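Local atomic coordinates of spherulin-4 (Aspergillus clavatus, PDB entry 5C5G), a protein that probably hydrolyses glycosidic bonds of galactosaminogalactan, a fungal cell-surface polysaccharide, as a (beta/alpha)-barrel glycoside hydrolase that binds N-acetyl-D-galactosamine. Residues Glu132-Val137 and His147-Asn152; Arg160-Ala165 and Arg195-Ala200; Thr80-Asn85 and Leu127-Glu132; Gly75-Thr80 and Arg90-Thr95. One frame throughout, in Å; residues are numbered along the deposited sequence.

Contact 1. Residues Glu132-Val137 and His147-Asn152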
loop_
_atom_site.group_PDB
_atom_site.type_symbol
_atom_site.label_atom_id
_atom_site.label_comp_id
_atom_site.label_asym_id
_atom_site.label_seq_id
_atom_site.Cartn_x
_atom_site.Cartn_y
_atom_site.Cartn_z
ATOM N N GLU A 132 6.972 -18.603 2.523
ATOM C CA GLU A 132 5.778 -19.428 2.443
ATOM C C GLU A 132 4.552 -18.572 2.143
ATOM O O GLU A 132 3.714 -18.938 1.321
ATOM C CB GLU A 132 5.558 -20.232 3.731
ATOM C CG GLU A 132 4.310 -21.097 3.659
ATOM C CD GLU A 132 4.206 -22.145 4.740
ATOM O OE1 GLU A 132 5.187 -22.365 5.478
ATOM O OE2 GLU A 132 3.124 -22.762 4.836
ATOM N N LEU A 133 4.433 -17.433 2.801
ATOM C CA LEU A 133 3.307 -16.549 2.540
ATOM C C LEU A 133 3.278 -16.075 1.105
ATOM O O LEU A 133 2.205 -16.000 0.511
ATOM C CB LEU A 133 3.298 -15.360 3.491
ATOM C CG LEU A 133 2.996 -15.711 4.947
ATOM C CD1 LEU A 133 2.971 -14.427 5.768
ATOM C CD2 LEU A 133 1.687 -16.495 5.123
ATOM N N THR A 134 4.429 -15.739 0.548
ATOM C CA THR A 134 4.479 -15.358 -0.852
ATOM C C THR A 134 4.044 -16.513 -1.746
ATOM O O THR A 134 3.292 -16.308 -2.708
ATOM C CB THR A 134 5.861 -14.803 -1.213
ATOM O OG1 THR A 134 5.954 -13.521 -0.599
ATOM C CG2 THR A 134 6.035 -14.639 -2.714
ATOM N N ASP A 135 4.499 -17.725 -1.447
ATOM C CA ASP A 135 4.057 -18.888 -2.213
ATOM C C ASP A 135 2.542 -19.055 -2.162
ATOM O O ASP A 135 1.907 -19.383 -3.157
ATOM C CB ASP A 135 4.741 -20.165 -1.699
ATOM C CG ASP A 135 6.195 -20.277 -2.126
ATOM O OD1 ASP A 135 6.637 -19.506 -3.005
ATOM O OD2 ASP A 135 6.888 -21.162 -1.584
ATOM N N VAL A 136 1.962 -18.837 -0.994
ATOM C CA VAL A 136 0.516 -18.926 -0.854
ATOM C C VAL A 136 -0.181 -17.875 -1.708
ATOM O O VAL A 136 -1.125 -18.180 -2.445
ATOM C CB VAL A 136 0.074 -18.803 0.621
ATOM C CG1 VAL A 136 -1.450 -18.756 0.736
ATOM C CG2 VAL A 136 0.620 -19.966 1.432
ATOM N N VAL A 137 0.273 -16.629 -1.651
ATOM C CA VAL A 137 -0.353 -15.599 -2.454
ATOM C C VAL A 137 -0.230 -15.911 -3.939
ATOM O O VAL A 137 -1.210 -15.803 -4.692
ATOM C CB VAL A 137 0.263 -14.243 -2.159
ATOM C CG1 VAL A 137 -0.273 -13.174 -3.111
ATOM C CG2 VAL A 137 -0.035 -13.856 -0.734
ATOM N N HIS A 147 -1.150 -11.331 -8.352
ATOM C CA HIS A 147 -0.695 -11.997 -7.135
ATOM C C HIS A 147 0.382 -11.172 -6.436
ATOM O O HIS A 147 1.424 -11.677 -6.025
ATOM C CB HIS A 147 -0.158 -13.391 -7.450
ATOM C CG HIS A 147 -1.172 -14.314 -8.059
ATOM N ND1 HIS A 147 -1.914 -15.200 -7.310
ATOM C CD2 HIS A 147 -1.568 -14.485 -9.343
ATOM C CE1 HIS A 147 -2.722 -15.882 -8.104
ATOM N NE2 HIS A 147 -2.530 -15.472 -9.345
ATOM N N TYR A 148 0.107 -9.888 -6.291
ATOM C CA TYR A 148 1.069 -8.941 -5.733
ATOM C C TYR A 148 1.262 -9.185 -4.242
ATOM O O TYR A 148 0.324 -9.558 -3.535
ATOM C CB TYR A 148 0.500 -7.547 -5.934
ATOM C CG TYR A 148 1.432 -6.389 -6.171
ATOM C CD1 TYR A 148 2.201 -6.305 -7.327
ATOM C CD2 TYR A 148 1.465 -5.320 -5.280
ATOM C CE1 TYR A 148 3.021 -5.210 -7.553
ATOM C CE2 TYR A 148 2.273 -4.218 -5.502
ATOM C CZ TYR A 148 3.046 -4.168 -6.635
ATOM O OH TYR A 148 3.845 -3.068 -6.847
ATOM N N VAL A 149 2.475 -8.950 -3.760
ATOM C CA VAL A 149 2.806 -9.063 -2.345
ATOM C C VAL A 149 3.487 -7.785 -1.886
ATOM O O VAL A 149 4.516 -7.381 -2.443
ATOM C CB VAL A 149 3.761 -10.236 -2.092
ATOM C CG1 VAL A 149 4.240 -10.254 -0.637
ATOM C CG2 VAL A 149 3.075 -11.551 -2.420
ATOM N N VAL A 150 2.914 -7.152 -0.867
ATOM C CA VAL A 150 3.540 -5.993 -0.232
ATOM C C VAL A 150 3.739 -6.301 1.238
ATOM O O VAL A 150 2.873 -6.918 1.860
ATOM C CB VAL A 150 2.701 -4.706 -0.420
ATOM C CG1 VAL A 150 3.297 -3.505 0.324
ATOM C CG2 VAL A 150 2.571 -4.374 -1.894
ATOM N N HIS A 151 4.888 -5.898 1.776
ATOM C CA HIS A 151 5.176 -6.006 3.195
ATOM C C HIS A 151 5.216 -4.635 3.816
ATOM O O HIS A 151 5.735 -3.698 3.204
ATOM C CB HIS A 151 6.555 -6.628 3.403
ATOM C CG HIS A 151 6.627 -8.073 3.061
ATOM N ND1 HIS A 151 7.808 -8.774 3.081
ATOM C CD2 HIS A 151 5.664 -8.953 2.703
ATOM C CE1 HIS A 151 7.568 -10.033 2.753
ATOM N NE2 HIS A 151 6.279 -10.166 2.515
ATOM N N ASN A 152 4.740 -4.517 5.046
ATOM C CA ASN A 152 4.893 -3.283 5.816
ATOM C C ASN A 152 5.586 -3.491 7.159
ATOM O O ASN A 152 4.938 -3.657 8.188
ATOM C CB ASN A 152 3.571 -2.593 6.073
ATOM C CG ASN A 152 3.769 -1.248 6.745
ATOM O OD1 ASN A 152 4.874 -0.688 6.740
ATOM N ND2 ASN A 152 2.723 -0.739 7.383
HETATM O O HOH W 1 5.330 -12.724 1.973
#
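Val137 of the helix and Val149 of the strand face each other through one methyl apiece, CG1 of Val137 lying 3.8 Å from CG2 of Val149. With CG1 anti to the backbone N (chi1 173°), the same Val137 methyl also stands over the chain where the strand begins, 3.7 Å from Tyr148 O. One turn earlier, Thr134 slants across Val149, its OG1 3.7 Å from Val149 CG1; that hydroxyl also bonds to Thr164 O. A water 2.8 Å from Thr134 OG1 donates to it and hydrogen-bonds to His151 NE2 in the plane of the imidazole. At the other end, His147 turns its ring edge to the helix: ND1 donates to Val137 O over 2.8 Å, with an N-H...O angle of 160° and the oxygen near the ring plane. The segment axes, 8.8 Å apart at closest approach, run at 148°, as expected where helix 124-139 returns the chain to strand 148-152 in a beta-alpha-beta crossover of the barrel. Because the imidazole takes a carbonyl oxygen of the helix, ND1 must carry a proton here. Polar partners thus meet Val137 O and the Thr134 hydroxyl at the two ends of an otherwise apolar valine contact.

Contact 2. Residues Arg160-Ala165 and Arg195-Ala200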
loop_
_atom_site.group_PDB
_atom_site.type_symbol
_atom_site.label_atom_id
_atom_site.label_comp_id
_atom_site.label_asym_id
_atom_site.label_seq_id
_atom_site.Cartn_x
_atom_site.Cartn_y
_atom_site.Cartn_z
ATOM N N ARG A 160 17.604 -8.850 3.149
ATOM C CA ARG A 160 17.266 -10.177 2.648
ATOM C C ARG A 160 15.770 -10.394 2.551
ATOM O O ARG A 160 15.316 -11.294 1.823
ATOM C CB ARG A 160 17.916 -11.258 3.509
ATOM C CG ARG A 160 19.405 -11.379 3.270
ATOM C CD ARG A 160 20.082 -12.193 4.353
ATOM N NE ARG A 160 20.268 -11.391 5.555
ATOM C CZ ARG A 160 21.008 -11.767 6.594
ATOM N NH1 ARG A 160 21.118 -10.959 7.633
ATOM N NH2 ARG A 160 21.652 -12.933 6.588
ATOM N N TYR A 161 14.978 -9.592 3.242
ATOM C CA TYR A 161 13.535 -9.719 3.123
ATOM C C TYR A 161 12.969 -9.050 1.871
ATOM O O TYR A 161 11.870 -9.386 1.436
ATOM C CB TYR A 161 12.870 -9.126 4.361
ATOM C CG TYR A 161 13.107 -9.885 5.654
ATOM C CD1 TYR A 161 13.182 -11.266 5.681
ATOM C CD2 TYR A 161 13.218 -9.218 6.861
ATOM C CE1 TYR A 161 13.380 -11.954 6.867
ATOM C CE2 TYR A 161 13.418 -9.912 8.062
ATOM C CZ TYR A 161 13.510 -11.275 8.048
ATOM O OH TYR A 161 13.686 -11.967 9.210
ATOM N N LEU A 162 13.695 -8.107 1.282
ATOM C CA LEU A 162 13.118 -7.303 0.213
ATOM C C LEU A 162 12.714 -8.136 -0.991
ATOM O O LEU A 162 11.715 -7.832 -1.646
ATOM C CB LEU A 162 14.080 -6.212 -0.222
ATOM C CG LEU A 162 14.379 -5.172 0.848
ATOM C CD1 LEU A 162 15.462 -4.222 0.357
ATOM C CD2 LEU A 162 13.155 -4.376 1.282
ATOM N N SER A 163 13.465 -9.178 -1.301
ATOM C CA SER A 163 13.173 -9.948 -2.509
ATOM C C SER A 163 11.987 -10.898 -2.317
ATOM O O SER A 163 11.529 -11.500 -3.292
ATOM C CB SER A 163 14.405 -10.705 -2.983
ATOM O OG SER A 163 14.772 -11.657 -2.020
ATOM N N THR A 164 11.468 -11.017 -1.099
ATOM C CA THR A 164 10.289 -11.849 -0.855
ATOM C C THR A 164 8.972 -11.134 -1.140
ATOM O O THR A 164 7.905 -11.751 -1.121
ATOM C CB THR A 164 10.268 -12.403 0.586
ATOM O OG1 THR A 164 10.032 -11.369 1.551
ATOM C CG2 THR A 164 11.575 -13.075 0.893
ATOM N N ALA A 165 9.031 -9.843 -1.421
ATOM C CA ALA A 165 7.845 -9.030 -1.686
ATOM C C ALA A 165 8.060 -8.242 -2.972
ATOM O O ALA A 165 9.205 -7.995 -3.385
ATOM C CB ALA A 165 7.562 -8.083 -0.527
ATOM N N ARG A 195 14.878 1.131 -5.888
ATOM C CA ARG A 195 13.648 1.873 -5.649
ATOM C C ARG A 195 12.395 1.071 -6.005
ATOM O O ARG A 195 11.362 1.257 -5.364
ATOM C CB ARG A 195 13.644 3.225 -6.401
ATOM C CG ARG A 195 13.671 3.109 -7.918
ATOM C CD ARG A 195 13.632 4.462 -8.603
ATOM N NE ARG A 195 12.410 5.231 -8.331
ATOM C CZ ARG A 195 11.203 4.957 -8.837
ATOM N NH1 ARG A 195 11.024 3.904 -9.627
ATOM N NH2 ARG A 195 10.174 5.727 -8.548
ATOM N N ASP A 196 12.468 0.199 -7.010
ATOM C CA ASP A 196 11.311 -0.594 -7.426
ATOM C C ASP A 196 10.808 -1.526 -6.328
ATOM O O ASP A 196 9.686 -1.995 -6.396
ATOM C CB ASP A 196 11.627 -1.412 -8.681
ATOM C CG ASP A 196 11.792 -0.561 -9.927
ATOM O OD1 ASP A 196 11.522 0.653 -9.880
ATOM O OD2 ASP A 196 12.189 -1.130 -10.974
ATOM N N GLN A 197 11.642 -1.804 -5.343
ATOM C CA GLN A 197 11.281 -2.662 -4.220
ATOM C C GLN A 197 10.658 -1.929 -3.041
ATOM O O GLN A 197 10.270 -2.579 -2.080
ATOM C CB GLN A 197 12.531 -3.374 -3.721
ATOM C CG GLN A 197 13.167 -4.241 -4.762
ATOM C CD GLN A 197 14.418 -4.875 -4.239
ATOM O OE1 GLN A 197 15.399 -4.193 -3.993
ATOM N NE2 GLN A 197 14.376 -6.172 -4.002
ATOM N N LEU A 198 10.627 -0.594 -3.086
ATOM C CA LEU A 198 10.424 0.209 -1.886
ATOM C C LEU A 198 9.229 1.130 -1.971
ATOM O O LEU A 198 8.917 1.712 -3.023
ATOM C CB LEU A 198 11.663 1.060 -1.629
ATOM C CG LEU A 198 12.993 0.299 -1.587
ATOM C CD1 LEU A 198 14.137 1.286 -1.371
ATOM C CD2 LEU A 198 12.990 -0.780 -0.531
ATOM N N CYS A 199 8.571 1.273 -0.825
ATOM C CA CYS A 199 7.453 2.185 -0.657
ATOM C C CYS A 199 7.727 3.104 0.515
ATOM O O CYS A 199 8.338 2.708 1.514
ATOM C CB CYS A 199 6.165 1.396 -0.410
ATOM S SG CYS A 199 4.711 2.353 -0.045
ATOM N N ALA A 200 7.248 4.335 0.396
ATOM C CA ALA A 200 7.371 5.347 1.434
ATOM C C ALA A 200 6.003 5.908 1.766
ATOM O O ALA A 200 5.264 6.318 0.869
ATOM C CB ALA A 200 8.273 6.467 0.992
HETATM O O HOH W 2 10.191 -5.440 -1.367
HETATM O O HOH W 3 11.727 -7.539 -4.662
#
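Apolar contact between Leu162 and Leu198 is made by single methyls, CD2 of Leu162 and CD2 of Leu198, 4.0 Å apart. The two side chains meet at a slant. Leu198 starts out past the other segment and comes nearer only at its end: its CG lies anti to the carbonyl carbon (chi1 -53°), and the branch beyond brings CD2 to its partner. Leu162 also lies against the amide end of Gln197, with CB 3.8 Å from NE2, a van der Waals approach. Both leucines further touch strand 167-172, Leu162 at Thr168 and Leu198 at Val170.

These segments belong to neighbouring units of the eight-stranded parallel barrel: 160-165 is in the loop leading into strand 167-172, and 195-200 holds a short 3-10 segment, 195-197, and then the start of strand 198-203, the next strand round.

Polar linkage across the gap runs through two waters. One donates to Leu162 O, 2.8 Å away, and lies 2.9 Å from Gln197 O, so it joins main chain to main chain. The other donates to Ala165 O and accepts from Gln197 NE2 at 3.1 Å. The opposite end of that amide, OE1, accepts from the backbone N of His194, which leaves NE2 turned to the water.

Within the loop, Tyr161 O receives two donors from Thr164, its backbone N and, at 2.7 Å, its OG1, the hydroxyl lying in the carbonyl plane on a lone pair.

Contact 3. Residues Thr80-Asn85 and Leu127-Glu132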
loop_
_atom_site.group_PDB
_atom_site.type_symbol
_atom_site.label_atom_id
_atom_site.label_comp_id
_atom_site.label_asym_id
_atom_site.label_seq_id
_atom_site.Cartn_x
_atom_site.Cartn_y
_atom_site.Cartn_z
ATOM N N THR A 80 1.531 -9.671 12.719
ATOM C CA THR A 80 2.033 -9.496 14.089
ATOM C C THR A 80 3.524 -9.822 14.206
ATOM O O THR A 80 3.948 -10.588 15.072
ATOM C CB THR A 80 1.236 -10.344 15.114
ATOM O OG1 THR A 80 -0.138 -10.395 14.723
ATOM C CG2 THR A 80 1.349 -9.725 16.516
ATOM N N TYR A 81 4.321 -9.229 13.325
ATOM C CA TYR A 81 5.772 -9.410 13.355
ATOM C C TYR A 81 6.138 -10.879 13.202
ATOM O O TYR A 81 7.089 -11.365 13.789
ATOM C CB TYR A 81 6.368 -8.746 14.603
ATOM C CG TYR A 81 5.925 -7.309 14.662
ATOM C CD1 TYR A 81 6.462 -6.358 13.795
ATOM C CD2 TYR A 81 4.904 -6.913 15.525
ATOM C CE1 TYR A 81 6.026 -5.042 13.814
ATOM C CE2 TYR A 81 4.463 -5.600 15.547
ATOM C CZ TYR A 81 5.026 -4.673 14.698
ATOM O OH TYR A 81 4.590 -3.368 14.724
ATOM N N ALA A 82 5.372 -11.557 12.348
ATOM C CA ALA A 82 5.582 -12.965 12.016
ATOM C C ALA A 82 5.333 -13.898 13.186
ATOM O O ALA A 82 5.711 -15.068 13.136
ATOM C CB ALA A 82 6.978 -13.191 11.409
ATOM N N LYS A 83 4.680 -13.386 14.223
ATOM C CA LYS A 83 4.317 -14.200 15.375
ATOM C C LYS A 83 2.908 -14.760 15.222
ATOM O O LYS A 83 2.527 -15.682 15.936
ATOM C CB LYS A 83 4.399 -13.383 16.671
ATOM C CG LYS A 83 5.801 -12.912 17.026
ATOM C CD LYS A 83 5.762 -11.814 18.084
ATOM N N ARG A 84 2.125 -14.205 14.306
ATOM C CA ARG A 84 0.776 -14.692 14.110
ATOM C C ARG A 84 0.840 -16.067 13.473
ATOM O O ARG A 84 1.602 -16.289 12.522
ATOM C CB ARG A 84 -0.010 -13.721 13.229
ATOM C CG ARG A 84 -1.470 -14.070 13.120
ATOM C CD ARG A 84 -2.222 -12.940 12.479
ATOM N NE ARG A 84 -3.644 -13.259 12.374
ATOM C CZ ARG A 84 -4.401 -13.098 11.295
ATOM N NH1 ARG A 84 -3.908 -12.613 10.175
ATOM N NH2 ARG A 84 -5.683 -13.433 11.333
ATOM N N ASN A 85 0.043 -16.989 14.000
ATOM C CA ASN A 85 -0.015 -18.344 13.478
ATOM C C ASN A 85 -0.238 -18.318 11.974
ATOM O O ASN A 85 -1.147 -17.658 11.489
ATOM C CB ASN A 85 -1.149 -19.107 14.163
ATOM C CG ASN A 85 -1.075 -20.598 13.929
ATOM O OD1 ASN A 85 -0.917 -21.062 12.799
ATOM N ND2 ASN A 85 -1.184 -21.363 15.008
ATOM N N LEU A 127 12.366 -15.639 7.582
ATOM C CA LEU A 127 12.482 -15.644 6.132
ATOM C C LEU A 127 11.646 -16.781 5.534
ATOM O O LEU A 127 10.936 -16.585 4.563
ATOM C CB LEU A 127 13.944 -15.762 5.703
ATOM C CG LEU A 127 14.159 -15.792 4.189
ATOM C CD1 LEU A 127 13.729 -14.496 3.517
ATOM C CD2 LEU A 127 15.609 -16.105 3.856
ATOM N N ALA A 128 11.712 -17.971 6.126
ATOM C CA ALA A 128 10.938 -19.106 5.638
ATOM C C ALA A 128 9.430 -18.852 5.718
ATOM O O ALA A 128 8.666 -19.213 4.814
ATOM C CB ALA A 128 11.312 -20.378 6.417
ATOM N N TYR A 129 9.004 -18.207 6.794
ATOM C CA TYR A 129 7.605 -17.847 6.994
ATOM C C TYR A 129 7.163 -16.880 5.919
ATOM O O TYR A 129 6.116 -17.084 5.291
ATOM C CB TYR A 129 7.471 -17.230 8.384
ATOM C CG TYR A 129 6.153 -16.635 8.863
ATOM C CD1 TYR A 129 5.775 -15.350 8.515
ATOM C CD2 TYR A 129 5.366 -17.313 9.781
ATOM C CE1 TYR A 129 4.619 -14.786 9.015
ATOM C CE2 TYR A 129 4.208 -16.752 10.291
ATOM C CZ TYR A 129 3.848 -15.489 9.904
ATOM O OH TYR A 129 2.724 -14.908 10.427
ATOM N N LEU A 130 7.941 -15.834 5.673
ATOM C CA LEU A 130 7.569 -14.858 4.656
ATOM C C LEU A 130 7.578 -15.469 3.268
ATOM O O LEU A 130 6.706 -15.170 2.445
ATOM C CB LEU A 130 8.483 -13.640 4.701
ATOM C CG LEU A 130 8.376 -12.800 5.984
ATOM C CD1 LEU A 130 9.416 -11.700 5.991
ATOM C CD2 LEU A 130 6.979 -12.197 6.134
ATOM N N ARG A 131 8.540 -16.341 2.986
ATOM C CA ARG A 131 8.581 -16.992 1.678
ATOM C C ARG A 131 7.373 -17.898 1.471
ATOM O O ARG A 131 6.805 -17.962 0.368
ATOM C CB ARG A 131 9.880 -17.785 1.512
ATOM C CG ARG A 131 11.098 -16.903 1.212
ATOM C CD ARG A 131 12.437 -17.658 1.379
ATOM N NE ARG A 131 12.652 -18.804 0.477
ATOM C CZ ARG A 131 13.070 -18.708 -0.781
ATOM N NH1 ARG A 131 13.264 -17.516 -1.329
ATOM N NH2 ARG A 131 13.281 -19.806 -1.506
ATOM N N GLU A 132 6.972 -18.603 2.523
ATOM C CA GLU A 132 5.778 -19.428 2.443
ATOM C C GLU A 132 4.552 -18.572 2.143
ATOM O O GLU A 132 3.714 -18.938 1.321
ATOM C CB GLU A 132 5.558 -20.232 3.731
ATOM C CG GLU A 132 4.310 -21.097 3.659
ATOM C CD GLU A 132 4.206 -22.145 4.740
ATOM O OE1 GLU A 132 5.187 -22.365 5.478
ATOM O OE2 GLU A 132 3.124 -22.762 4.836
#
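Ala82, carried by a type I' turn from Thr80 to Lys83 that a bond of 3.0 Å from Lys83 N to Thr80 O closes, rests on one face of the Tyr129 ring. That ring spans the gap because its CG is anti to the backbone N (chi1 175°), sending it out from helix 124-139. The alanine methyl sits over it in a CH-pi contact, CB being 4.0 Å from the centroid of the Tyr129 ring and 24° off its normal. Ala82 O lies above the ring too, displaced toward the rim and 3.6 Å from Tyr129 CE2. Two residues on, the backbone of Arg84 meets the edge of the same ring: Tyr129 OH donates to Arg84 O over 2.7 Å, tilted 19° from the carbonyl plane. The Arg84 side chain leads elsewhere, toward Asp92. Asn85 then N-caps helix 86-103, whose Ile86 and Val89 also touch the tyrosine. The contact thus ties the loop after strand 71-78 to the helix of the following barrel unit. The hydroxyl bond to Arg84 O holds the outer end of the ring while Ala82 lies over a face, which together probably restrict its tilt.

Contact 4. Residues Gly75-Thr80 and Arg90-Thr95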
loop_
_atom_site.group_PDB
_atom_site.type_symbol
_atom_site.label_atom_id
_atom_site.label_comp_id
_atom_site.label_asym_id
_atom_site.label_seq_id
_atom_site.Cartn_x
_atom_site.Cartn_y
_atom_site.Cartn_z
ATOM N N GLY A 75 -5.558 -6.930 -0.460
ATOM C CA GLY A 75 -6.205 -7.210 0.815
ATOM C C GLY A 75 -5.232 -7.096 1.984
ATOM O O GLY A 75 -4.164 -7.715 1.950
ATOM N N TYR A 76 -5.603 -6.353 3.019
ATOM C CA TYR A 76 -4.803 -6.226 4.236
ATOM C C TYR A 76 -4.831 -7.516 5.050
ATOM O O TYR A 76 -5.914 -8.031 5.353
ATOM C CB TYR A 76 -5.372 -5.079 5.077
ATOM C CG TYR A 76 -4.702 -4.856 6.412
ATOM C CD1 TYR A 76 -4.935 -5.709 7.483
ATOM C CD2 TYR A 76 -3.887 -3.755 6.616
ATOM C CE1 TYR A 76 -4.335 -5.501 8.705
ATOM C CE2 TYR A 76 -3.285 -3.532 7.839
ATOM C CZ TYR A 76 -3.501 -4.416 8.877
ATOM O OH TYR A 76 -2.904 -4.214 10.102
ATOM N N VAL A 77 -3.653 -8.010 5.428
ATOM C CA VAL A 77 -3.541 -9.163 6.320
ATOM C C VAL A 77 -2.472 -8.870 7.361
ATOM O O VAL A 77 -1.334 -8.527 7.011
ATOM C CB VAL A 77 -3.174 -10.448 5.550
ATOM C CG1 VAL A 77 -2.993 -11.626 6.518
ATOM C CG2 VAL A 77 -4.241 -10.780 4.515
ATOM N N ALA A 78 -2.810 -9.008 8.636
ATOM C CA ALA A 78 -1.845 -8.776 9.700
ATOM C C ALA A 78 -0.957 -9.994 9.932
ATOM O O ALA A 78 -1.432 -11.129 9.849
ATOM C CB ALA A 78 -2.572 -8.434 10.993
ATOM N N THR A 79 0.322 -9.773 10.254
ATOM C CA THR A 79 1.212 -10.876 10.613
ATOM C C THR A 79 1.773 -10.783 12.023
ATOM O O THR A 79 2.440 -11.702 12.459
ATOM C CB THR A 79 2.395 -11.037 9.639
ATOM O OG1 THR A 79 3.371 -10.013 9.881
ATOM C CG2 THR A 79 1.952 -10.990 8.199
ATOM N N THR A 80 1.531 -9.671 12.719
ATOM C CA THR A 80 2.033 -9.496 14.089
ATOM C C THR A 80 3.524 -9.822 14.206
ATOM O O THR A 80 3.948 -10.588 15.072
ATOM C CB THR A 80 1.236 -10.344 15.114
ATOM O OG1 THR A 80 -0.138 -10.395 14.723
ATOM C CG2 THR A 80 1.349 -9.725 16.516
ATOM N N ARG A 90 -3.009 -17.513 6.625
ATOM C CA ARG A 90 -3.478 -18.165 5.420
ATOM C C ARG A 90 -5.001 -18.098 5.296
ATOM O O ARG A 90 -5.519 -17.908 4.201
ATOM C CB ARG A 90 -2.995 -19.600 5.372
ATOM C CG ARG A 90 -3.426 -20.323 4.133
ATOM C CD ARG A 90 -2.578 -21.543 3.899
ATOM N NE ARG A 90 -2.815 -22.092 2.570
ATOM C CZ ARG A 90 -1.960 -22.876 1.921
ATOM N NH1 ARG A 90 -0.805 -23.204 2.476
ATOM N NH2 ARG A 90 -2.265 -23.327 0.712
ATOM N N ARG A 91 -5.726 -18.262 6.400
ATOM C CA ARG A 91 -7.184 -18.135 6.347
ATOM C C ARG A 91 -7.556 -16.774 5.777
ATOM O O ARG A 91 -8.448 -16.658 4.929
ATOM C CB ARG A 91 -7.819 -18.332 7.725
ATOM C CG ARG A 91 -9.326 -18.091 7.746
ATOM C CD ARG A 91 -9.687 -16.639 8.040
ATOM N NE ARG A 91 -11.128 -16.441 7.966
ATOM C CZ ARG A 91 -11.711 -15.250 7.945
ATOM N NH1 ARG A 91 -13.028 -15.164 7.872
ATOM N NH2 ARG A 91 -10.980 -14.148 8.030
ATOM N N ASP A 92 -6.877 -15.727 6.208
ATOM C CA ASP A 92 -7.217 -14.396 5.738
ATOM C C ASP A 92 -6.899 -14.250 4.247
ATOM O O ASP A 92 -7.687 -13.689 3.481
ATOM C CB ASP A 92 -6.496 -13.312 6.545
ATOM C CG ASP A 92 -7.050 -13.145 7.939
ATOM O OD1 ASP A 92 -8.145 -13.665 8.243
ATOM O OD2 ASP A 92 -6.375 -12.476 8.755
ATOM N N ILE A 93 -5.737 -14.739 3.811
ATOM C CA ILE A 93 -5.387 -14.687 2.394
ATOM C C ILE A 93 -6.462 -15.387 1.573
ATOM O O ILE A 93 -6.930 -14.870 0.546
ATOM C CB ILE A 93 -4.034 -15.381 2.138
ATOM C CG1 ILE A 93 -2.889 -14.626 2.833
ATOM C CG2 ILE A 93 -3.768 -15.475 0.645
ATOM C CD1 ILE A 93 -1.581 -15.414 2.873
ATOM N N GLU A 94 -6.822 -16.589 1.992
ATOM C CA GLU A 94 -7.785 -17.404 1.261
ATOM C C GLU A 94 -9.176 -16.787 1.256
ATOM O O GLU A 94 -9.943 -16.976 0.321
ATOM C CB GLU A 94 -7.809 -18.822 1.825
ATOM C CG GLU A 94 -6.512 -19.549 1.481
ATOM C CD GLU A 94 -6.445 -20.959 1.997
ATOM O OE1 GLU A 94 -7.307 -21.337 2.816
ATOM O OE2 GLU A 94 -5.520 -21.688 1.566
ATOM N N THR A 95 -9.514 -16.062 2.304
ATOM C CA THR A 95 -10.808 -15.389 2.380
ATOM C C THR A 95 -10.882 -14.329 1.288
ATOM O O THR A 95 -11.827 -14.298 0.503
ATOM C CB THR A 95 -11.027 -14.782 3.784
ATOM O OG1 THR A 95 -11.027 -15.833 4.767
ATOM C CG2 THR A 95 -12.350 -14.063 3.864
HETATM O O HOH W 4 -5.477 -9.875 9.034
#
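Val77 spreads both methyls against the CB of Asp92, its CG1 at 3.9 Å and its CG2 at 4.0 Å from that carbon. CG1 is anti to the backbone N (chi1 177°) and CG2 anti to the carbonyl carbon, so the fork straddles the root of the aspartate. CG2 also comes within 4.4 Å of Ile93 CG1, a looser apolar contact. The strand side of this layer is filled out by Ile113 and Phe115 of strand 112-116, both touching Val77, in keeping with helix 86-103 covering the barrel in the crossover from strand 71-78 to strand 112-116.

Beyond its CB, Asp92 becomes polar. A water donates to its OD2 at 2.8 Å and accepts from Ala78 N, linking the helix to the strand's last residue. OD2 also forms a salt bridge with Arg84. Arg91 NH2 meets Asp92 OD1 at 2.9 Å, nearly along its C-O bond, and OD1 lies in the guanidinium plane. Thr95 OG1, which donates to Arg91 O, lies 3.2 Å above the centre of the Arg91 guanidinium.

Tyr76, the neighbour of Val77, is an N-acetyl-D-galactosamine-binding residue whose hydroxyl bonds to Asp116, another such residue. While its CB packs on Val77, the buried Asp92 carboxylate is met by Arg84, Arg91 and the water leading to Ala78 N, and is probably held ionised.

In the fold
Along the chain, contacts 4 and 3 come first and interlock: they share Thr80, their segments alternate, and Arg84 ties contact 3 to contact 4. Contact 1 follows, sharing Glu132 and helix 124-139 with contact 3, and contact 2 comes last. Contact centres lie about 10 to 12 Å apart for 1-4, 1-3, 3-4 and 1-2, about 16 Å for 2-3 and about 19 Å for 2-4, which do not touch. Contacts 1, 2 and 4 all reach the eight-stranded parallel barrel; contact 3 joins a loop to a helix outside it. Together they follow consecutive barrel units from strand 71-78 to strand 198-203. Contact 4 contains Tyr76 of the sugar site, and the strands of Asp116 and Glu172 lie within that span.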